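Local coordinates for protein LAO/AO transport system kinase (Escherichia coli, PDB 2P67) that is a P-loop NTPase-fold protein of the MeaB family and probably binds a nucleotide, at residues G60-P65 with Q161-V166; C172-Q177 with A196-I201; D299-Q304 with R321-F326. All coordinates share one frame; numbering follows the deposited sequence.

Contact 1. Residues G60-P65 with Q161-V166; sequences GVTGTP and QSETEV
Thr-62 and Glu-163 meet with their side chains crossing at about a right angle. Thr-62 OG1 lies 3.7 Å from Glu-163 CG, which is a packing contact and not a hydrogen bond. The hydroxyl is set between the backbone N and the carbonyl carbon of its own residue (chi1 62°). Thr-62 CG2 lies beside the backbone N and comes 4.2 Å from Val-166 CG2. Val-166 sends its second methyl to the strand: CG1 rests 3.7 Å from Gly-60 CA. Gly-60 has no side chain, so this methyl packs straight onto backbone.

Strand 60-63 and helix 162-166 run antiparallel, at 171°, with axes 8.8 Å apart. Helix 162-167 belongs to a beta-alpha-beta crossover from strand 151-157 to strand 172-177, and it passes over strand 57-63, which lies between them in the sheet. Gln-161 is the N-cap residue of this helix, and its O accepts both Thr-164 OG1, at 3.0 Å, and Glu-165 N. The Glu-163 chain bends at chi2 (90°), which turns CD away from a straight course. OE2 forms a salt bridge with Lys-189 NZ. Ser-162 OG is hydrogen-bonded to the backbone of Val-157 and Val-159.

No hydrogen bond joins the two segments. The helix is therefore held on the sheet here by methyl and methylene packing, while the polar ends of Ser-162 and Glu-163 find partners outside the two segments.

Contact 2. Residues C172-Q177 with A196-I201; sequences CFISLQ and ADLIVI
Ser-175 is joined to Leu-198 and Val-200 by a parallel ladder of backbone hydrogen bonds. Ser-175 N donates to Leu-198 O at 3.0 Å, Val-200 N to Ser-175 O, and Gln-177 N to Val-200 O at 2.8 Å. At the start of the ladder Phe-173 O takes two donors, Asp-197 N at 2.9 Å and Leu-198 N at 3.2 Å. Weaker CA-H...O contacts lie between these bonds, among them Ile-174 CA to Leu-198 O.

One side-chain bond extends the ladder. Asp-197 OD2 accepts Phe-173 N at 2.8 Å, nearly straight at 165°, on the anti side of the carboxylate and 21° out of its plane. Its other oxygen, OD1, forms a salt bridge with Lys-229. A second side-chain bond lies within strand 172-177, where Gln-177 NE2 donates to Ser-175 OG at 2.7 Å.

Apolar contacts cover both faces. Ile-174, Leu-176, Leu-198 and Val-200 share one face and point the same way; Ile-174 CG2 is 3.9 Å from Val-200 CG2. Helix 248-264 packs on Leu-198 and Val-200. On the other face, Ile-199 CD1 meets Ser-175 CB at 3.8 Å, and Ile-199 CG2 touches Gln-177 CG. The Gln-177 chain bends at chi2 (-66°). Helices 190-195 and 209-225 cover this side.

These are neighbouring inner strands of the parallel sheet of a P-loop NTPase fold. Alternate backbone groups pair between them, and the others serve the neighbouring strands. The Asp-197 carboxylate, also paired with Lys-229, would be expected to polarise the Phe-173 N-H at the start of the strand pair.

Contact 3. Residues D299-Q304 with R321-F326; sequences DRYYRQ and RQLSEF
The helical segments that carry Tyr-301 and Phe-326 run antiparallel, at 170°, with their axes 10.6 Å apart. They belong to helices 296-310 and 316-328, which follow each other in the chain as a helical hairpin. The backbones come nearest at Tyr-302 and Leu-323, whose CA atoms are 6.9 Å apart.

Tyr-301 makes the largest contribution. Its CG is anti to the backbone N (chi1 -167°), and the ring lies across the gap between the helices. It forms an offset stack with the Phe-326 ring, with centroids 4.5 Å apart and planes at 15°. The two side chains slide past each other in opposite directions. Phe-326 CD1 sits over the centre of the Tyr-301 ring. In return, Tyr-301 CB lies over the face of the Phe-326 ring, offset toward the rim, in a CH-pi contact.

Leu-323 packs beside the stack. Its CD2 meets the Tyr-301 ring at the edge, 3.9 Å from CD2 of that tyrosine. The same methyl lies 3.8 Å from Tyr-302 CD1, again at a ring edge. The Tyr-302 ring also packs edge-to-face with Phe-293. On the second subunit, Arg-281 touches Tyr-302 and Thr-284 touches Leu-323, so the hairpin packs at the subunit interface.

At the hydroxyl end, Gln-322 CB is 3.6 Å from Tyr-301 OH. Gln-322 NE2 is hydrogen-bonded to Thr-305 OG1. No direct hydrogen bond joins the segments. One water makes the polar link: it is hydrogen-bonded to Tyr-301 OH at 2.8 Å and donates to Gln-322 O at 2.7 Å.

How the contacts relate
Contacts 1 and 2 both reach the same sheet, with centres 9 Å apart. Strands 57-63 and 172-177 are neighbours, and probable hydrogen bonds link them: Thr-62 O to Leu-176 N is 2.7 Å. Thr-62 OG1 packs on Phe-173 CZ at 3.3 Å. Strand 57-63 leads into a probable P-loop, and the side chain of Leu-176 touches its residues, so both contacts probably lie close to the nucleotide site. The sodium ion, at Arg-272 and Ser-276, is about 13 Å from the side chains of Val-166 and Cys-172. Contact 3 stands apart, its centre about 37 Å from that of contact 1 and 44 Å from that of contact 2, in a hairpin that meets the second subunit.

Contact 1. Residues G60-P65 with Q161-V166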
ATOM      1  N   GLY A  60     -14.665 -13.129   3.983  1.00 18.62           N
ATOM      2  CA  GLY A  60     -13.833 -12.697   5.089  1.00 19.47           C
ATOM      3  C   GLY A  60     -14.655 -11.820   5.998  1.00 19.78           C
ATOM      4  O   GLY A  60     -15.418 -10.940   5.530  1.00 18.91           O
ATOM      5  N   VAL A  61     -14.498 -12.042   7.299  1.00 20.63           N
ATOM      6  CA  VAL A  61     -15.223 -11.260   8.289  1.00 21.57           C
ATOM      7  C   VAL A  61     -14.228 -10.793   9.370  1.00 22.63           C
ATOM      8  O   VAL A  61     -13.602 -11.617  10.031  1.00 22.52           O
ATOM      9  CB  VAL A  61     -16.413 -12.054   8.941  1.00 21.78           C
ATOM     10  CG1 VAL A  61     -17.040 -11.244  10.061  1.00 22.99           C
ATOM     11  CG2 VAL A  61     -17.489 -12.484   7.895  1.00 21.50           C
ATOM     12  N   THR A  62     -14.074  -9.484   9.536  1.00 22.66           N
ATOM     13  CA  THR A  62     -13.321  -8.969  10.682  1.00 24.09           C
ATOM     14  C   THR A  62     -14.257  -8.236  11.644  1.00 25.37           C
ATOM     15  O   THR A  62     -15.289  -7.712  11.247  1.00 24.86           O
ATOM     16  CB  THR A  62     -12.120  -8.063  10.277  1.00 24.51           C
ATOM     17  OG1 THR A  62     -12.579  -6.886   9.568  1.00 24.13           O
ATOM     18  CG2 THR A  62     -11.140  -8.825   9.425  1.00 25.32           C
ATOM     19  N   GLY A  63     -13.910  -8.226  12.924  1.00 26.93           N
ATOM     20  CA  GLY A  63     -14.663  -7.413  13.868  1.00 29.64           C
ATOM     21  C   GLY A  63     -13.696  -6.716  14.793  1.00 31.22           C
ATOM     22  O   GLY A  63     -12.720  -7.322  15.231  1.00 31.00           O
ATOM     23  N   THR A  64     -13.950  -5.438  15.066  1.00 33.13           N
ATOM     24  CA  THR A  64     -13.178  -4.717  16.077  1.00 34.81           C
ATOM     25  C   THR A  64     -13.595  -5.214  17.467  1.00 36.14           C
ATOM     26  O   THR A  64     -14.687  -5.779  17.624  1.00 36.35           O
ATOM     27  CB  THR A  64     -13.373  -3.182  15.961  1.00 34.84           C
ATOM     28  OG1 THR A  64     -14.770  -2.867  16.023  1.00 35.78           O
ATOM     29  CG2 THR A  64     -12.796  -2.661  14.649  1.00 34.84           C
ATOM     30  N   PRO A  65     -12.722  -5.044  18.478  1.00 37.26           N
ATOM     31  CA  PRO A  65     -13.154  -5.365  19.845  1.00 38.12           C
ATOM     32  C   PRO A  65     -14.459  -4.643  20.207  1.00 38.72           C
ATOM     33  O   PRO A  65     -14.569  -3.416  20.034  1.00 39.32           O
ATOM     34  CB  PRO A  65     -11.985  -4.871  20.705  1.00 38.48           C
ATOM     35  CG  PRO A  65     -10.789  -4.961  19.781  1.00 38.01           C
ATOM     36  CD  PRO A  65     -11.325  -4.579  18.429  1.00 37.37           C
ATOM     37  N   GLN A 161      -3.373  -4.486  10.466  1.00 37.85           N
ATOM     38  CA  GLN A 161      -3.540  -4.650   9.024  1.00 37.69           C
ATOM     39  C   GLN A 161      -4.306  -5.936   8.690  1.00 36.40           C
ATOM     40  O   GLN A 161      -4.284  -6.409   7.550  1.00 36.00           O
ATOM     41  CB  GLN A 161      -2.157  -4.659   8.353  1.00 38.55           C
ATOM     42  CG  GLN A 161      -1.180  -5.705   8.935  1.00 42.33           C
ATOM     43  CD  GLN A 161      -0.740  -5.391  10.382  1.00 46.38           C
ATOM     44  OE1 GLN A 161      -1.197  -6.030  11.344  1.00 46.71           O
ATOM     45  NE2 GLN A 161       0.138  -4.395  10.532  1.00 47.95           N
ATOM     46  N   SER A 162      -4.998  -6.489   9.682  1.00 35.09           N
ATOM     47  CA  SER A 162      -5.653  -7.784   9.526  1.00 34.42           C
ATOM     48  C   SER A 162      -6.751  -7.751   8.446  1.00 33.99           C
ATOM     49  O   SER A 162      -6.992  -8.757   7.763  1.00 33.27           O
ATOM     50  CB  SER A 162      -6.192  -8.294  10.862  1.00 34.30           C
ATOM     51  OG  SER A 162      -7.245  -7.457  11.316  1.00 34.06           O
ATOM     52  N   GLU A 163      -7.391  -6.592   8.275  1.00 33.52           N
ATOM     53  CA  GLU A 163      -8.401  -6.437   7.221  1.00 33.44           C
ATOM     54  C   GLU A 163      -7.783  -6.697   5.848  1.00 33.34           C
ATOM     55  O   GLU A 163      -8.337  -7.463   5.058  1.00 33.10           O
ATOM     56  CB  GLU A 163      -9.070  -5.046   7.244  1.00 33.06           C
ATOM     57  CG  GLU A 163      -9.803  -4.711   8.533  1.00 34.33           C
ATOM     58  CD  GLU A 163      -8.902  -4.024   9.540  1.00 37.46           C
ATOM     59  OE1 GLU A 163      -7.691  -3.885   9.256  1.00 36.81           O
ATOM     60  OE2 GLU A 163      -9.414  -3.617  10.604  1.00 36.94           O
ATOM     61  N   THR A 164      -6.634  -6.082   5.568  1.00 33.30           N
ATOM     62  CA  THR A 164      -6.034  -6.247   4.244  1.00 33.76           C
ATOM     63  C   THR A 164      -5.513  -7.676   4.019  1.00 33.16           C
ATOM     64  O   THR A 164      -5.635  -8.204   2.912  1.00 32.92           O
ATOM     65  CB  THR A 164      -4.984  -5.163   3.922  1.00 34.48           C
ATOM     66  OG1 THR A 164      -3.879  -5.278   4.823  1.00 37.80           O
ATOM     67  CG2 THR A 164      -5.609  -3.749   4.050  1.00 33.70           C
ATOM     68  N   GLU A 165      -4.994  -8.301   5.081  1.00 32.59           N
ATOM     69  CA  GLU A 165      -4.516  -9.699   5.041  1.00 31.64           C
ATOM     70  C   GLU A 165      -5.648 -10.700   4.732  1.00 29.93           C
ATOM     71  O   GLU A 165      -5.510 -11.549   3.854  1.00 28.86           O
ATOM     72  CB  GLU A 165      -3.819 -10.069   6.361  1.00 32.93           C
ATOM     73  CG  GLU A 165      -2.546  -9.254   6.617  1.00 36.16           C
ATOM     74  CD  GLU A 165      -2.062  -9.325   8.062  1.00 41.53           C
ATOM     75  OE1 GLU A 165      -2.867  -9.664   8.963  1.00 43.75           O
ATOM     76  OE2 GLU A 165      -0.868  -9.029   8.298  1.00 44.32           O
ATOM     77  N   VAL A 166      -6.771 -10.572   5.437  1.00 28.37           N
ATOM     78  CA  VAL A 166      -7.954 -11.414   5.180  1.00 26.95           C
ATOM     79  C   VAL A 166      -8.507 -11.113   3.778  1.00 25.52           C
ATOM     80  O   VAL A 166      -8.920 -12.015   3.029  1.00 23.72           O
ATOM     81  CB  VAL A 166      -9.053 -11.163   6.246  1.00 27.38           C
ATOM     82  CG1 VAL A 166     -10.367 -11.845   5.864  1.00 27.42           C
ATOM     83  CG2 VAL A 166      -8.594 -11.645   7.623  1.00 28.64           C
TER

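Contact 2. Residues C172-Q177 with A196-I201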
ATOM      1  N   CYS A 172     -15.337 -11.887  -0.949  1.00 18.98           N
ATOM      2  CA  CYS A 172     -16.094 -10.747  -0.422  1.00 18.54           C
ATOM      3  C   CYS A 172     -15.672 -10.498   1.018  1.00 18.70           C
ATOM      4  O   CYS A 172     -15.731 -11.421   1.851  1.00 18.18           O
ATOM      5  CB  CYS A 172     -17.608 -11.008  -0.500  1.00 19.52           C
ATOM      6  SG  CYS A 172     -18.639  -9.599   0.097  1.00 20.99           S
ATOM      7  N   PHE A 173     -15.245  -9.250   1.291  1.00 18.50           N
ATOM      8  CA  PHE A 173     -14.704  -8.876   2.589  1.00 18.84           C
ATOM      9  C   PHE A 173     -15.670  -7.979   3.363  1.00 18.96           C
ATOM     10  O   PHE A 173     -16.038  -6.887   2.891  1.00 18.17           O
ATOM     11  CB  PHE A 173     -13.342  -8.193   2.472  1.00 19.72           C
ATOM     12  CG  PHE A 173     -12.789  -7.799   3.800  1.00 22.06           C
ATOM     13  CD1 PHE A 173     -12.416  -8.777   4.721  1.00 26.29           C
ATOM     14  CD2 PHE A 173     -12.739  -6.466   4.184  1.00 23.49           C
ATOM     15  CE1 PHE A 173     -11.942  -8.415   5.983  1.00 28.47           C
ATOM     16  CE2 PHE A 173     -12.276  -6.102   5.440  1.00 25.31           C
ATOM     17  CZ  PHE A 173     -11.888  -7.070   6.336  1.00 26.49           C
ATOM     18  N   ILE A 174     -16.039  -8.437   4.548  1.00 19.00           N
ATOM     19  CA  ILE A 174     -17.047  -7.787   5.403  1.00 19.92           C
ATOM     20  C   ILE A 174     -16.413  -7.358   6.729  1.00 20.72           C
ATOM     21  O   ILE A 174     -15.803  -8.170   7.429  1.00 21.16           O
ATOM     22  CB  ILE A 174     -18.258  -8.711   5.685  1.00 19.95           C
ATOM     23  CG1 ILE A 174     -18.928  -9.174   4.381  1.00 20.56           C
ATOM     24  CG2 ILE A 174     -19.281  -7.986   6.596  1.00 20.18           C
ATOM     25  CD1 ILE A 174     -18.713 -10.641   4.058  1.00 21.91           C
ATOM     26  N   SER A 175     -16.560  -6.084   7.076  1.00 20.20           N
ATOM     27  CA  SER A 175     -15.966  -5.567   8.309  1.00 20.70           C
ATOM     28  C   SER A 175     -17.063  -5.174   9.284  1.00 21.28           C
ATOM     29  O   SER A 175     -17.952  -4.416   8.930  1.00 20.95           O
ATOM     30  CB  SER A 175     -15.072  -4.363   8.019  1.00 20.83           C
ATOM     31  OG  SER A 175     -14.639  -3.747   9.232  1.00 23.90           O
ATOM     32  N   LEU A 176     -16.981  -5.696  10.502  1.00 21.08           N
ATOM     33  CA  LEU A 176     -17.901  -5.319  11.570  1.00 23.51           C
ATOM     34  C   LEU A 176     -17.311  -4.209  12.408  1.00 23.82           C
ATOM     35  O   LEU A 176     -16.142  -4.262  12.832  1.00 22.71           O
ATOM     36  CB  LEU A 176     -18.257  -6.515  12.446  1.00 23.99           C
ATOM     37  CG  LEU A 176     -19.543  -7.193  11.998  1.00 27.87           C
ATOM     38  CD1 LEU A 176     -19.289  -7.986  10.732  1.00 26.95           C
ATOM     39  CD2 LEU A 176     -20.044  -8.081  13.117  1.00 32.61           C
ATOM     40  N   GLN A 177     -18.141  -3.200  12.631  1.00 24.63           N
ATOM     41  CA  GLN A 177     -17.725  -2.011  13.374  1.00 26.28           C
ATOM     42  C   GLN A 177     -18.722  -1.734  14.496  1.00 27.95           C
ATOM     43  O   GLN A 177     -19.872  -2.155  14.439  1.00 27.32           O
ATOM     44  CB  GLN A 177     -17.620  -0.790  12.452  1.00 25.95           C
ATOM     45  CG  GLN A 177     -16.602  -0.907  11.292  1.00 25.91           C
ATOM     46  CD  GLN A 177     -15.129  -1.002  11.736  1.00 27.86           C
ATOM     47  OE1 GLN A 177     -14.719  -0.419  12.741  1.00 30.98           O
ATOM     48  NE2 GLN A 177     -14.328  -1.712  10.959  1.00 29.47           N
ATOM     49  N   ALA A 196     -12.699  -2.881   2.095  1.00 19.16           N
ATOM     50  CA  ALA A 196     -14.085  -3.168   2.490  1.00 19.40           C
ATOM     51  C   ALA A 196     -15.010  -3.365   1.302  1.00 19.09           C
ATOM     52  O   ALA A 196     -15.070  -2.506   0.427  1.00 20.25           O
ATOM     53  CB  ALA A 196     -14.649  -2.063   3.407  1.00 20.03           C
ATOM     54  N   ASP A 197     -15.715  -4.501   1.264  1.00 18.64           N
ATOM     55  CA  ASP A 197     -16.825  -4.682   0.305  1.00 17.90           C
ATOM     56  C   ASP A 197     -18.162  -4.335   0.956  1.00 18.05           C
ATOM     57  O   ASP A 197     -19.073  -3.781   0.299  1.00 17.86           O
ATOM     58  CB  ASP A 197     -16.844  -6.104  -0.271  1.00 18.46           C
ATOM     59  CG  ASP A 197     -15.580  -6.414  -1.063  1.00 18.82           C
ATOM     60  OD1 ASP A 197     -15.099  -5.510  -1.793  1.00 16.64           O
ATOM     61  OD2 ASP A 197     -15.048  -7.533  -0.922  1.00 19.04           O
ATOM     62  N   LEU A 198     -18.276  -4.717   2.233  1.00 17.90           N
ATOM     63  CA  LEU A 198     -19.424  -4.373   3.079  0.50 18.18           C
ATOM     64  C   LEU A 198     -18.935  -3.962   4.468  1.00 18.03           C
ATOM     65  O   LEU A 198     -17.982  -4.539   4.985  1.00 18.66           O
ATOM     66  CB  LEU A 198     -20.396  -5.568   3.191  0.50 17.79           C
ATOM     67  CG  LEU A 198     -21.144  -5.900   1.896  0.50 19.58           C
ATOM     68  CD1 LEU A 198     -21.698  -7.332   1.884  0.50 20.73           C
ATOM     69  CD2 LEU A 198     -22.251  -4.881   1.648  0.50 20.54           C
ATOM     70  N   ILE A 199     -19.574  -2.949   5.061  1.00 18.13           N
ATOM     71  CA  ILE A 199     -19.346  -2.589   6.448  1.00 19.07           C
ATOM     72  C   ILE A 199     -20.659  -2.833   7.181  1.00 19.32           C
ATOM     73  O   ILE A 199     -21.736  -2.495   6.659  1.00 19.91           O
ATOM     74  CB  ILE A 199     -18.966  -1.090   6.644  1.00 18.97           C
ATOM     75  CG1 ILE A 199     -17.689  -0.749   5.861  1.00 21.88           C
ATOM     76  CG2 ILE A 199     -18.807  -0.758   8.144  1.00 19.31           C
ATOM     77  CD1 ILE A 199     -16.404  -1.153   6.503  1.00 26.57           C
ATOM     78  N   VAL A 200     -20.571  -3.439   8.358  1.00 19.89           N
ATOM     79  CA  VAL A 200     -21.762  -3.757   9.139  1.00 20.22           C
ATOM     80  C   VAL A 200     -21.612  -3.162  10.546  1.00 21.93           C
ATOM     81  O   VAL A 200     -20.580  -3.341  11.193  1.00 20.89           O
ATOM     82  CB  VAL A 200     -22.013  -5.284   9.231  1.00 20.61           C
ATOM     83  CG1 VAL A 200     -23.140  -5.568  10.235  1.00 20.63           C
ATOM     84  CG2 VAL A 200     -22.355  -5.902   7.836  1.00 18.69           C
ATOM     85  N   ILE A 201     -22.638  -2.444  11.008  1.00 23.48           N
ATOM     86  CA  ILE A 201     -22.636  -1.901  12.365  1.00 25.98           C
ATOM     87  C   ILE A 201     -23.586  -2.776  13.172  1.00 27.23           C
ATOM     88  O   ILE A 201     -24.801  -2.753  12.950  1.00 25.39           O
ATOM     89  CB  ILE A 201     -23.094  -0.400  12.425  1.00 26.20           C
ATOM     90  CG1 ILE A 201     -22.451   0.466  11.309  1.00 27.95           C
ATOM     91  CG2 ILE A 201     -22.878   0.189  13.839  1.00 28.07           C
ATOM     92  CD1 ILE A 201     -20.912   0.700  11.415  1.00 26.36           C
TER

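Contact 3. Residues D299-Q304 with R321-F326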
ATOM      1  N   ASP A 299      23.258  -8.376   7.364  1.00 37.08           N
ATOM      2  CA  ASP A 299      22.536  -7.527   8.309  1.00 36.60           C
ATOM      3  C   ASP A 299      23.482  -6.494   8.921  1.00 36.36           C
ATOM      4  O   ASP A 299      23.126  -5.319   9.060  1.00 35.87           O
ATOM      5  CB  ASP A 299      21.883  -8.373   9.408  1.00 37.02           C
ATOM      6  CG  ASP A 299      21.307  -7.529  10.533  1.00 37.82           C
ATOM      7  OD1 ASP A 299      20.338  -6.786  10.288  1.00 38.50           O
ATOM      8  OD2 ASP A 299      21.844  -7.591  11.658  1.00 39.72           O
ATOM      9  N   ARG A 300      24.686  -6.945   9.272  1.00 35.91           N
ATOM     10  CA  ARG A 300      25.713  -6.083   9.855  1.00 35.69           C
ATOM     11  C   ARG A 300      26.148  -4.992   8.873  1.00 34.61           C
ATOM     12  O   ARG A 300      26.122  -3.808   9.208  1.00 34.61           O
ATOM     13  CB  ARG A 300      26.907  -6.944  10.306  1.00 36.23           C
ATOM     14  CG  ARG A 300      28.116  -6.161  10.835  1.00 39.64           C
ATOM     15  CD  ARG A 300      29.091  -7.067  11.583  1.00 43.27           C
ATOM     16  NE  ARG A 300      28.489  -7.635  12.794  1.00 47.42           N
ATOM     17  CZ  ARG A 300      28.245  -8.931  12.993  1.00 49.30           C
ATOM     18  NH1 ARG A 300      28.554  -9.835  12.068  1.00 50.63           N
ATOM     19  NH2 ARG A 300      27.692  -9.328  14.133  1.00 50.83           N
ATOM     20  N   TYR A 301      26.516  -5.403   7.659  1.00 33.27           N
ATOM     21  CA  TYR A 301      26.939  -4.491   6.605  1.00 32.60           C
ATOM     22  C   TYR A 301      25.826  -3.520   6.201  1.00 32.03           C
ATOM     23  O   TYR A 301      26.080  -2.332   5.950  1.00 30.71           O
ATOM     24  CB  TYR A 301      27.393  -5.286   5.388  1.00 33.32           C
ATOM     25  CG  TYR A 301      28.131  -4.453   4.372  1.00 34.47           C
ATOM     26  CD1 TYR A 301      29.475  -4.137   4.560  1.00 36.11           C
ATOM     27  CD2 TYR A 301      27.490  -3.969   3.230  1.00 35.72           C
ATOM     28  CE1 TYR A 301      30.168  -3.373   3.641  1.00 36.72           C
ATOM     29  CE2 TYR A 301      28.179  -3.192   2.299  1.00 36.30           C
ATOM     30  CZ  TYR A 301      29.523  -2.905   2.517  1.00 36.21           C
ATOM     31  OH  TYR A 301      30.227  -2.149   1.621  1.00 35.65           O
ATOM     32  N   TYR A 302      24.595  -4.032   6.145  1.00 31.05           N
ATOM     33  CA  TYR A 302      23.425  -3.196   5.861  1.00 30.52           C
ATOM     34  C   TYR A 302      23.240  -2.102   6.919  1.00 30.05           C
ATOM     35  O   TYR A 302      23.020  -0.932   6.584  1.00 28.99           O
ATOM     36  CB  TYR A 302      22.157  -4.065   5.724  1.00 30.61           C
ATOM     37  CG  TYR A 302      20.930  -3.257   5.400  1.00 30.60           C
ATOM     38  CD1 TYR A 302      20.707  -2.786   4.108  1.00 31.27           C
ATOM     39  CD2 TYR A 302      19.987  -2.965   6.384  1.00 31.49           C
ATOM     40  CE1 TYR A 302      19.574  -2.018   3.797  1.00 30.45           C
ATOM     41  CE2 TYR A 302      18.852  -2.206   6.085  1.00 31.99           C
ATOM     42  CZ  TYR A 302      18.667  -1.726   4.790  1.00 31.32           C
ATOM     43  OH  TYR A 302      17.547  -0.986   4.503  1.00 32.27           O
ATOM     44  N   ARG A 303      23.345  -2.482   8.191  1.00 29.88           N
ATOM     45  CA  ARG A 303      23.155  -1.532   9.282  1.00 30.63           C
ATOM     46  C   ARG A 303      24.271  -0.487   9.334  1.00 29.68           C
ATOM     47  O   ARG A 303      24.002   0.675   9.596  1.00 30.09           O
ATOM     48  CB  ARG A 303      22.983  -2.240  10.629  1.00 31.51           C
ATOM     49  CG  ARG A 303      21.622  -2.950  10.796  1.00 34.94           C
ATOM     50  CD  ARG A 303      21.449  -3.577  12.186  1.00 40.74           C
ATOM     51  NE  ARG A 303      22.165  -4.852  12.313  1.00 45.73           N
ATOM     52  CZ  ARG A 303      23.270  -5.040  13.039  1.00 47.45           C
ATOM     53  NH1 ARG A 303      23.842  -6.236  13.076  1.00 48.58           N
ATOM     54  NH2 ARG A 303      23.808  -4.040  13.734  1.00 48.83           N
ATOM     55  N   GLN A 304      25.508  -0.902   9.065  1.00 29.78           N
ATOM     56  CA  GLN A 304      26.640   0.032   8.967  1.00 29.40           C
ATOM     57  C   GLN A 304      26.490   1.002   7.790  1.00 28.64           C
ATOM     58  O   GLN A 304      26.864   2.170   7.888  1.00 27.42           O
ATOM     59  CB  GLN A 304      27.977  -0.724   8.888  1.00 29.81           C
ATOM     60  CG  GLN A 304      28.379  -1.448  10.184  1.00 31.31           C
ATOM     61  CD  GLN A 304      28.341  -0.563  11.437  1.00 31.53           C
ATOM     62  OE1 GLN A 304      27.675  -0.897  12.411  1.00 34.83           O
ATOM     63  NE2 GLN A 304      29.049   0.563  11.412  1.00 31.85           N
ATOM     64  N   ARG A 321      25.076   1.342  -4.106  1.00 30.63           N
ATOM     65  CA  ARG A 321      26.117   0.652  -4.883  1.00 31.92           C
ATOM     66  C   ARG A 321      26.883  -0.372  -4.051  1.00 32.37           C
ATOM     67  O   ARG A 321      27.073  -1.511  -4.474  1.00 32.56           O
ATOM     68  CB  ARG A 321      27.082   1.658  -5.515  1.00 32.25           C
ATOM     69  CG  ARG A 321      28.126   1.027  -6.441  1.00 35.49           C
ATOM     70  CD  ARG A 321      29.087   2.064  -6.991  1.00 41.34           C
ATOM     71  NE  ARG A 321      29.885   2.708  -5.943  1.00 43.91           N
ATOM     72  CZ  ARG A 321      29.719   3.959  -5.513  1.00 46.58           C
ATOM     73  NH1 ARG A 321      28.773   4.747  -6.030  1.00 48.40           N
ATOM     74  NH2 ARG A 321      30.511   4.430  -4.563  1.00 47.36           N
ATOM     75  N   GLN A 322      27.326   0.028  -2.865  1.00 32.89           N
ATOM     76  CA  GLN A 322      28.122  -0.867  -2.046  1.00 33.44           C
ATOM     77  C   GLN A 322      27.295  -2.017  -1.476  1.00 33.66           C
ATOM     78  O   GLN A 322      27.809  -3.122  -1.310  1.00 33.07           O
ATOM     79  CB  GLN A 322      28.873  -0.109  -0.959  1.00 34.29           C
ATOM     80  CG  GLN A 322      28.041   0.433   0.177  1.00 35.58           C
ATOM     81  CD  GLN A 322      28.896   1.200   1.165  1.00 37.61           C
ATOM     82  OE1 GLN A 322      29.894   1.821   0.787  1.00 36.79           O
ATOM     83  NE2 GLN A 322      28.516   1.155   2.439  1.00 37.07           N
ATOM     84  N   LEU A 323      26.018  -1.774  -1.188  1.00 33.03           N
ATOM     85  CA  LEU A 323      25.137  -2.883  -0.838  1.00 33.80           C
ATOM     86  C   LEU A 323      25.026  -3.880  -1.997  1.00 34.64           C
ATOM     87  O   LEU A 323      25.112  -5.090  -1.777  1.00 35.06           O
ATOM     88  CB  LEU A 323      23.751  -2.388  -0.403  1.00 33.00           C
ATOM     89  CG  LEU A 323      23.716  -1.804   1.008  1.00 31.54           C
ATOM     90  CD1 LEU A 323      22.417  -1.011   1.200  1.00 30.30           C
ATOM     91  CD2 LEU A 323      23.911  -2.894   2.073  1.00 31.05           C
ATOM     92  N   SER A 324      24.869  -3.366  -3.217  1.00 35.85           N
ATOM     93  CA  SER A 324      24.765  -4.201  -4.420  1.00 38.03           C
ATOM     94  C   SER A 324      26.025  -5.030  -4.637  1.00 38.87           C
ATOM     95  O   SER A 324      25.955  -6.226  -4.914  1.00 39.34           O
ATOM     96  CB  SER A 324      24.519  -3.340  -5.656  1.00 38.11           C
ATOM     97  OG  SER A 324      23.237  -2.747  -5.620  1.00 40.33           O
ATOM     98  N   GLU A 325      27.178  -4.382  -4.517  1.00 40.02           N
ATOM     99  CA  GLU A 325      28.465  -5.069  -4.632  1.00 41.09           C
ATOM    100  C   GLU A 325      28.624  -6.153  -3.568  1.00 41.28           C
ATOM    101  O   GLU A 325      29.071  -7.262  -3.878  1.00 41.39           O
ATOM    102  CB  GLU A 325      29.625  -4.064  -4.559  1.00 41.37           C
ATOM    103  CG  GLU A 325      29.682  -3.113  -5.746  1.00 43.00           C
ATOM    104  CD  GLU A 325      30.816  -2.091  -5.667  1.00 45.92           C
ATOM    105  OE1 GLU A 325      31.443  -1.919  -4.593  1.00 46.51           O
ATOM    106  OE2 GLU A 325      31.070  -1.441  -6.702  1.00 46.71           O
ATOM    107  N   PHE A 326      28.269  -5.839  -2.321  1.00 41.33           N
ATOM    108  CA  PHE A 326      28.312  -6.830  -1.248  1.00 41.74           C
ATOM    109  C   PHE A 326      27.461  -8.052  -1.595  1.00 42.40           C
ATOM    110  O   PHE A 326      27.904  -9.192  -1.408  1.00 42.11           O
ATOM    111  CB  PHE A 326      27.869  -6.233   0.086  1.00 41.66           C
ATOM    112  CG  PHE A 326      28.081  -7.150   1.263  1.00 42.64           C
ATOM    113  CD1 PHE A 326      29.246  -7.064   2.031  1.00 42.18           C
ATOM    114  CD2 PHE A 326      27.112  -8.091   1.616  1.00 43.05           C
ATOM    115  CE1 PHE A 326      29.443  -7.909   3.122  1.00 42.46           C
ATOM    116  CE2 PHE A 326      27.298  -8.937   2.713  1.00 42.92           C
ATOM    117  CZ  PHE A 326      28.468  -8.845   3.467  1.00 43.15           C
TER
HETATM  118  O   HOH W   1      30.400  -3.499  -0.842  1.00 38.38           O